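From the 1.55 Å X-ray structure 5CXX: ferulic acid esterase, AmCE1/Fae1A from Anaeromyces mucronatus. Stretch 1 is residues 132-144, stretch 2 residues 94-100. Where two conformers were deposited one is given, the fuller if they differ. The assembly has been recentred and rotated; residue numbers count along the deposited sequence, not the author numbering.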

ATOM      1  N   VAL A 132      11.688  11.770  -2.976  1.00 19.36           N
ATOM      2  CA  VAL A 132      10.885  12.819  -3.656  1.00 18.74           C
ATOM      3  C   VAL A 132       9.527  13.005  -2.996  1.00 19.18           C
ATOM      4  O   VAL A 132       9.203  14.150  -2.619  1.00 19.14           O
ATOM      5  CB  VAL A 132      10.662  12.524  -5.142  1.00 19.27           C
ATOM      6  CG1 VAL A 132       9.966  13.736  -5.806  1.00 19.62           C
ATOM      7  CG2 VAL A 132      12.001  12.352  -5.797  1.00 19.39           C
ATOM      8  N   ILE A 133       8.738  11.943  -2.877  1.00 17.28           N
ATOM      9  CA  ILE A 133       7.364  12.135  -2.416  1.00 17.30           C
ATOM     10  C   ILE A 133       7.271  12.484  -0.926  1.00 19.41           C
ATOM     11  O   ILE A 133       6.557  13.441  -0.539  1.00 18.55           O
ATOM     12  CB  ILE A 133       6.536  10.907  -2.698  1.00 16.78           C
ATOM     13  CG1 ILE A 133       6.274  10.808  -4.239  1.00 16.44           C
ATOM     14  CG2 ILE A 133       5.120  10.994  -2.042  1.00 19.77           C
ATOM     15  CD1 ILE A 133       5.567   9.480  -4.609  1.00 17.54           C
ATOM     16  N   MET A 134       7.999  11.785  -0.096  1.00 17.95           N
ATOM     17  CA  MET A 134       7.941  12.087   1.329  0.73 17.06           C
ATOM     18  C   MET A 134       8.410  13.501   1.639  1.00 21.16           C
ATOM     19  O   MET A 134       7.741  14.239   2.384  1.00 21.62           O
ATOM     20  CB  MET A 134       8.737  11.052   2.145  0.73 19.46           C
ATOM     21  CG  MET A 134       7.958   9.820   2.284  0.73 19.10           C
ATOM     22  SD  MET A 134       8.965   8.560   3.079  0.73 21.20           S
ATOM     23  CE  MET A 134       8.626   8.967   4.770  0.73 23.83           C
ATOM     24  N   PRO A 135       9.550  13.958   1.041  1.00 19.15           N
ATOM     25  CA  PRO A 135       9.904  15.374   1.278  1.00 22.17           C
ATOM     26  C   PRO A 135       8.851  16.346   0.710  1.00 20.99           C
ATOM     27  O   PRO A 135       8.584  17.390   1.308  1.00 23.37           O
ATOM     28  CB  PRO A 135      11.252  15.534   0.546  1.00 23.94           C
ATOM     29  CG  PRO A 135      11.839  14.112   0.555  1.00 24.36           C
ATOM     30  CD  PRO A 135      10.671  13.197   0.422  1.00 20.90           C
ATOM     31  N   TYR A 136       8.249  16.023  -0.436  1.00 20.10           N
ATOM     32  CA  TYR A 136       7.216  16.918  -0.973  1.00 22.33           C
ATOM     33  C   TYR A 136       6.074  17.086   0.039  1.00 21.13           C
ATOM     34  O   TYR A 136       5.595  18.179   0.310  1.00 20.73           O
ATOM     35  CB  TYR A 136       6.695  16.330  -2.283  1.00 21.80           C
ATOM     36  CG  TYR A 136       5.728  17.284  -2.967  1.00 21.13           C
ATOM     37  CD1 TYR A 136       4.373  17.300  -2.603  1.00 22.77           C
ATOM     38  CD2 TYR A 136       6.167  18.147  -3.989  1.00 20.56           C
ATOM     39  CE1 TYR A 136       3.471  18.220  -3.215  1.00 21.78           C
ATOM     40  CE2 TYR A 136       5.291  19.026  -4.596  1.00 21.57           C
ATOM     41  CZ  TYR A 136       3.958  19.072  -4.186  1.00 23.83           C
ATOM     42  OH  TYR A 136       3.113  19.986  -4.803  1.00 25.61           O
ATOM     43  N   MET A 137       5.620  15.954   0.573  1.00 20.28           N
ATOM     44  CA  MET A 137       4.496  15.999   1.522  1.00 20.62           C
ATOM     45  C   MET A 137       4.853  16.814   2.731  1.00 23.54           C
ATOM     46  O   MET A 137       4.007  17.587   3.205  1.00 23.41           O
ATOM     47  CB  MET A 137       4.094  14.568   1.963  1.00 18.30           C
ATOM     48  CG  MET A 137       3.465  13.741   0.818  1.00 20.39           C
ATOM     49  SD  MET A 137       2.022  14.541   0.021  1.00 20.27           S
ATOM     50  CE  MET A 137       0.864  14.595   1.443  1.00 21.32           C
ATOM     51  N   GLU A 138       6.087  16.644   3.226  1.00 21.06           N
ATOM     52  CA  GLU A 138       6.524  17.421   4.437  1.00 22.40           C
ATOM     53  C   GLU A 138       6.572  18.921   4.151  1.00 24.63           C
ATOM     54  O   GLU A 138       6.226  19.773   4.997  1.00 27.17           O
ATOM     55  CB  GLU A 138       7.887  16.924   4.939  1.00 22.35           C
ATOM     56  CG  GLU A 138       8.134  17.514   6.369  1.00 29.43           C
ATOM     57  CD  GLU A 138       9.390  17.014   7.068  1.00 43.30           C
ATOM     58  OE1 GLU A 138      10.008  16.047   6.583  1.00 39.52           O
ATOM     59  OE2 GLU A 138       9.743  17.607   8.134  1.00 43.57           O
ATOM     60  N   GLU A 139       6.961  19.272   2.932  1.00 22.23           N
ATOM     61  CA  GLU A 139       7.081  20.693   2.576  1.00 24.41           C
ATOM     62  C   GLU A 139       5.737  21.359   2.317  1.00 26.37           C
ATOM     63  O   GLU A 139       5.601  22.579   2.541  1.00 32.34           O
ATOM     64  CB  GLU A 139       7.975  20.791   1.334  1.00 26.78           C
ATOM     65  CG  GLU A 139       8.178  22.205   0.728  1.00 49.56           C
ATOM     66  CD  GLU A 139       8.950  23.165   1.651  1.00 60.37           C
ATOM     67  OE1 GLU A 139      10.031  22.781   2.161  1.00 63.58           O
ATOM     68  OE2 GLU A 139       8.502  24.325   1.827  1.00 65.70           O
ATOM     69  N   HIS A 140       4.744  20.610   1.830  1.00 23.25           N
ATOM     70  CA  HIS A 140       3.535  21.225   1.275  1.00 22.94           C
ATOM     71  C   HIS A 140       2.282  21.007   2.100  1.00 25.35           C
ATOM     72  O   HIS A 140       1.285  21.697   1.848  1.00 26.68           O
ATOM     73  CB  HIS A 140       3.272  20.716  -0.146  1.00 26.23           C
ATOM     74  CG  HIS A 140       4.306  21.178  -1.120  1.00 28.49           C
ATOM     75  ND1 HIS A 140       4.266  22.427  -1.710  1.00 38.76           N
ATOM     76  CD2 HIS A 140       5.459  20.606  -1.533  1.00 24.73           C
ATOM     77  CE1 HIS A 140       5.317  22.574  -2.495  1.00 35.19           C
ATOM     78  NE2 HIS A 140       6.049  21.484  -2.417  1.00 30.01           N
ATOM     79  N   TYR A 141       2.329  20.064   3.042  1.00 22.11           N
ATOM     80  CA  TYR A 141       1.148  19.729   3.841  1.00 24.13           C
ATOM     81  C   TYR A 141       1.490  19.660   5.305  1.00 24.14           C
ATOM     82  O   TYR A 141       2.660  19.535   5.687  1.00 26.40           O
ATOM     83  CB  TYR A 141       0.543  18.398   3.385  1.00 22.61           C
ATOM     84  CG  TYR A 141       0.083  18.493   1.941  1.00 22.30           C
ATOM     85  CD1 TYR A 141      -1.116  19.142   1.614  1.00 24.31           C
ATOM     86  CD2 TYR A 141       0.868  17.978   0.878  1.00 21.72           C
ATOM     87  CE1 TYR A 141      -1.529  19.256   0.273  1.00 26.23           C
ATOM     88  CE2 TYR A 141       0.436  18.081  -0.431  1.00 25.68           C
ATOM     89  CZ  TYR A 141      -0.745  18.708  -0.721  1.00 27.47           C
ATOM     90  OH  TYR A 141      -1.159  18.843  -2.045  1.00 27.56           O
ATOM     91  N   SER A 142       0.462  19.752   6.139  1.00 23.26           N
ATOM     92  CA  SER A 142       0.702  19.738   7.586  0.59 22.63           C
ATOM     93  C   SER A 142       0.651  18.287   8.068  1.00 24.15           C
ATOM     94  O   SER A 142      -0.382  17.777   8.487  1.00 25.21           O
ATOM     95  CB  SER A 142      -0.324  20.602   8.308  0.59 25.08           C
ATOM     96  OG  SER A 142       0.020  20.689   9.668  0.59 27.62           O
ATOM     97  N   ILE A 143       1.785  17.619   7.960  1.00 23.60           N
ATOM     98  CA  ILE A 143       1.855  16.197   8.285  1.00 22.21           C
ATOM     99  C   ILE A 143       2.593  15.947   9.603  1.00 26.22           C
ATOM    100  O   ILE A 143       3.374  16.767  10.081  1.00 27.19           O
ATOM    101  CB  ILE A 143       2.573  15.395   7.169  1.00 25.10           C
ATOM    102  CG1 ILE A 143       4.083  15.660   7.177  1.00 24.21           C
ATOM    103  CG2 ILE A 143       1.959  15.754   5.766  1.00 24.98           C
ATOM    104  CD1 ILE A 143       4.845  14.658   6.172  1.00 25.35           C
ATOM    105  N   LEU A 144       2.292  14.801  10.189  1.00 23.08           N
ATOM    106  CA  LEU A 144       3.101  14.221  11.264  1.00 25.87           C
ATOM    107  C   LEU A 144       4.185  13.392  10.600  1.00 24.31           C
ATOM    108  O   LEU A 144       3.920  12.654   9.660  1.00 25.97           O
ATOM    109  CB  LEU A 144       2.257  13.346  12.162  1.00 24.57           C
ATOM    110  CG  LEU A 144       1.284  14.124  13.046  1.00 27.81           C
ATOM    111  CD1 LEU A 144       0.365  13.142  13.749  1.00 27.19           C
ATOM    112  CD2 LEU A 144       2.073  15.003  14.060  1.00 27.87           C
TER
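Stretch 2 94-100: MIIVLPD

The strand of stretch 2, its residues buried, packs on stretch 1, a helix end and the segment following it, chiefly through apolar side chains, with no hydrogen bond crossing between the two. The backbone angles establish the conformations. I95 to L98 keep phi between -99° and -116° and psi between 99° and 134°, the values of an extended strand, whereas I133 to E139 hold phi near -60° to -77° and psi near -30° to -47°. Bonds of the i to i+4 type confirm the helix: M137 N lies 2.9 Å from I133 O, and Y141 N closes the last such turn at 3.0 Å from M137 O. The helix is kinked at P135, whose ring nitrogen has no hydrogen to give to the turn before. Y141, at phi/psi -133/161, is the first residue to leave helical geometry.

The N-to-C directions of helix and strand make an angle of 143°, nearer antiparallel than parallel, and their axes approach to 11.5 Å. The CA register runs accordingly: I133 CA is 8.4 Å from P99 CA, M137 CA is 9.1 Å from V97 CA, and, beyond the helix, I143 CA is 8.0 Å from I95 CA. As one stretch ascends in number, the other descends.

Both periodicities are visible in which residues touch. I133 and M137 on the helix, and Y141 just past its end, are spaced by four, about one turn, and their CA-to-CB bonds all point toward the strand. On the strand, I95, V97 and P99 alternate with residues that make no contact, and I96 points away.

At one end, I133 CD1 meets P99 CB at 3.9 Å; the side chain reaches there with chi1 m and chi2 t. In the middle, M137 adopts m for all three chi angles and sets its terminal methyl against two strand side chains: M137 CE is 3.6 Å from V97 CG2, the closest approach in the interface, and 3.9 Å from I95 CG2. At the other end, I95 has the largest covered area of any residue here, 61 Å², and touches four residues, M137 through CG2 and Y141, S142 and I143 at CD1 in their closest pairs. I95 CD1 lies 3.9 Å from I143 CG2, 4.4 Å from Y141 CB and 4.2 Å from S142 O. The last is proximity to a carbonyl oxygen rather than a hydrogen bond, since a methyl carbon is no conventional donor.

In total 255 Å² is buried, both sides summed.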

ATOM      1  N   MET A  94      -6.602  11.135   8.772  1.00 20.73           N
ATOM      2  CA  MET A  94      -5.338  10.939   8.098  1.00 19.21           C
ATOM      3  C   MET A  94      -5.375  11.573   6.719  1.00 21.39           C
ATOM      4  O   MET A  94      -6.428  11.876   6.203  1.00 20.43           O
ATOM      5  CB  MET A  94      -5.012   9.405   7.935  1.00 21.45           C
ATOM      6  CG  MET A  94      -6.110   8.693   7.144  1.00 19.18           C
ATOM      7  SD  MET A  94      -5.833   6.892   7.019  1.00 20.70           S
ATOM      8  CE  MET A  94      -6.240   6.460   8.699  1.00 19.81           C
ATOM      9  N   ILE A  95      -4.178  11.733   6.139  1.00 18.34           N
ATOM     10  CA  ILE A  95      -4.003  12.116   4.723  1.00 17.31           C
ATOM     11  C   ILE A  95      -3.723  10.846   3.916  1.00 19.76           C
ATOM     12  O   ILE A  95      -2.918  10.013   4.373  1.00 19.62           O
ATOM     13  CB  ILE A  95      -2.812  13.076   4.600  1.00 17.65           C
ATOM     14  CG1 ILE A  95      -3.153  14.448   5.295  1.00 19.30           C
ATOM     15  CG2 ILE A  95      -2.458  13.289   3.131  1.00 18.83           C
ATOM     16  CD1 ILE A  95      -1.905  15.320   5.421  1.00 22.78           C
ATOM     17  N   ILE A  96      -4.378  10.672   2.774  1.00 17.62           N
ATOM     18  CA  ILE A  96      -4.129   9.505   1.926  1.00 16.34           C
ATOM     19  C   ILE A  96      -3.471   9.999   0.634  1.00 15.42           C
ATOM     20  O   ILE A  96      -3.946  10.965   0.003  1.00 16.94           O
ATOM     21  CB  ILE A  96      -5.464   8.804   1.569  1.00 18.02           C
ATOM     22  CG1 ILE A  96      -6.206   8.329   2.844  1.00 21.01           C
ATOM     23  CG2 ILE A  96      -5.181   7.553   0.605  1.00 22.26           C
ATOM     24  CD1 ILE A  96      -7.650   7.949   2.426  1.00 24.87           C
ATOM     25  N   VAL A  97      -2.351   9.377   0.268  1.00 15.42           N
ATOM     26  CA  VAL A  97      -1.640   9.718  -0.980  1.00 16.01           C
ATOM     27  C   VAL A  97      -1.670   8.516  -1.913  1.00 16.41           C
ATOM     28  O   VAL A  97      -1.313   7.409  -1.510  1.00 16.00           O
ATOM     29  CB  VAL A  97      -0.182  10.144  -0.665  1.00 16.18           C
ATOM     30  CG1 VAL A  97       0.630  10.433  -1.992  1.00 17.60           C
ATOM     31  CG2 VAL A  97      -0.165  11.404   0.273  1.00 15.62           C
ATOM     32  N   LEU A  98      -2.091   8.741  -3.152  1.00 16.63           N
ATOM     33  CA  LEU A  98      -2.092   7.674  -4.196  1.00 15.64           C
ATOM     34  C   LEU A  98      -1.033   8.050  -5.227  1.00 15.36           C
ATOM     35  O   LEU A  98      -1.259   8.901  -6.115  1.00 16.30           O
ATOM     36  CB  LEU A  98      -3.446   7.540  -4.890  1.00 16.92           C
ATOM     37  CG  LEU A  98      -4.673   7.478  -3.980  1.00 19.65           C
ATOM     38  CD1 LEU A  98      -5.945   7.279  -4.848  1.00 19.57           C
ATOM     39  CD2 LEU A  98      -4.493   6.342  -2.948  1.00 19.48           C
ATOM     40  N   PRO A  99       0.154   7.446  -5.134  1.00 15.62           N
ATOM     41  CA  PRO A  99       1.202   7.752  -6.121  1.00 16.10           C
ATOM     42  C   PRO A  99       0.964   7.018  -7.444  1.00 15.58           C
ATOM     43  O   PRO A  99       0.177   6.087  -7.538  1.00 17.67           O
ATOM     44  CB  PRO A  99       2.489   7.212  -5.485  1.00 17.44           C
ATOM     45  CG  PRO A  99       2.135   7.061  -3.979  1.00 15.69           C
ATOM     46  CD  PRO A  99       0.665   6.603  -4.028  1.00 14.93           C
ATOM     47  N   ASP A 100       1.703   7.505  -8.449  1.00 16.01           N
ATOM     48  CA  ASP A 100       1.998   6.680  -9.627  1.00 15.05           C
ATOM     49  C   ASP A 100       3.237   5.866  -9.299  1.00 16.45           C
ATOM     50  O   ASP A 100       4.312   6.441  -9.032  1.00 17.09           O
ATOM     51  CB  ASP A 100       2.225   7.627 -10.818  1.00 16.73           C
ATOM     52  CG  ASP A 100       2.678   6.898 -12.080  1.00 19.41           C
ATOM     53  OD1 ASP A 100       2.885   5.660 -12.037  1.00 18.73           O
ATOM     54  OD2 ASP A 100       2.804   7.632 -13.121  1.00 19.28           O
TER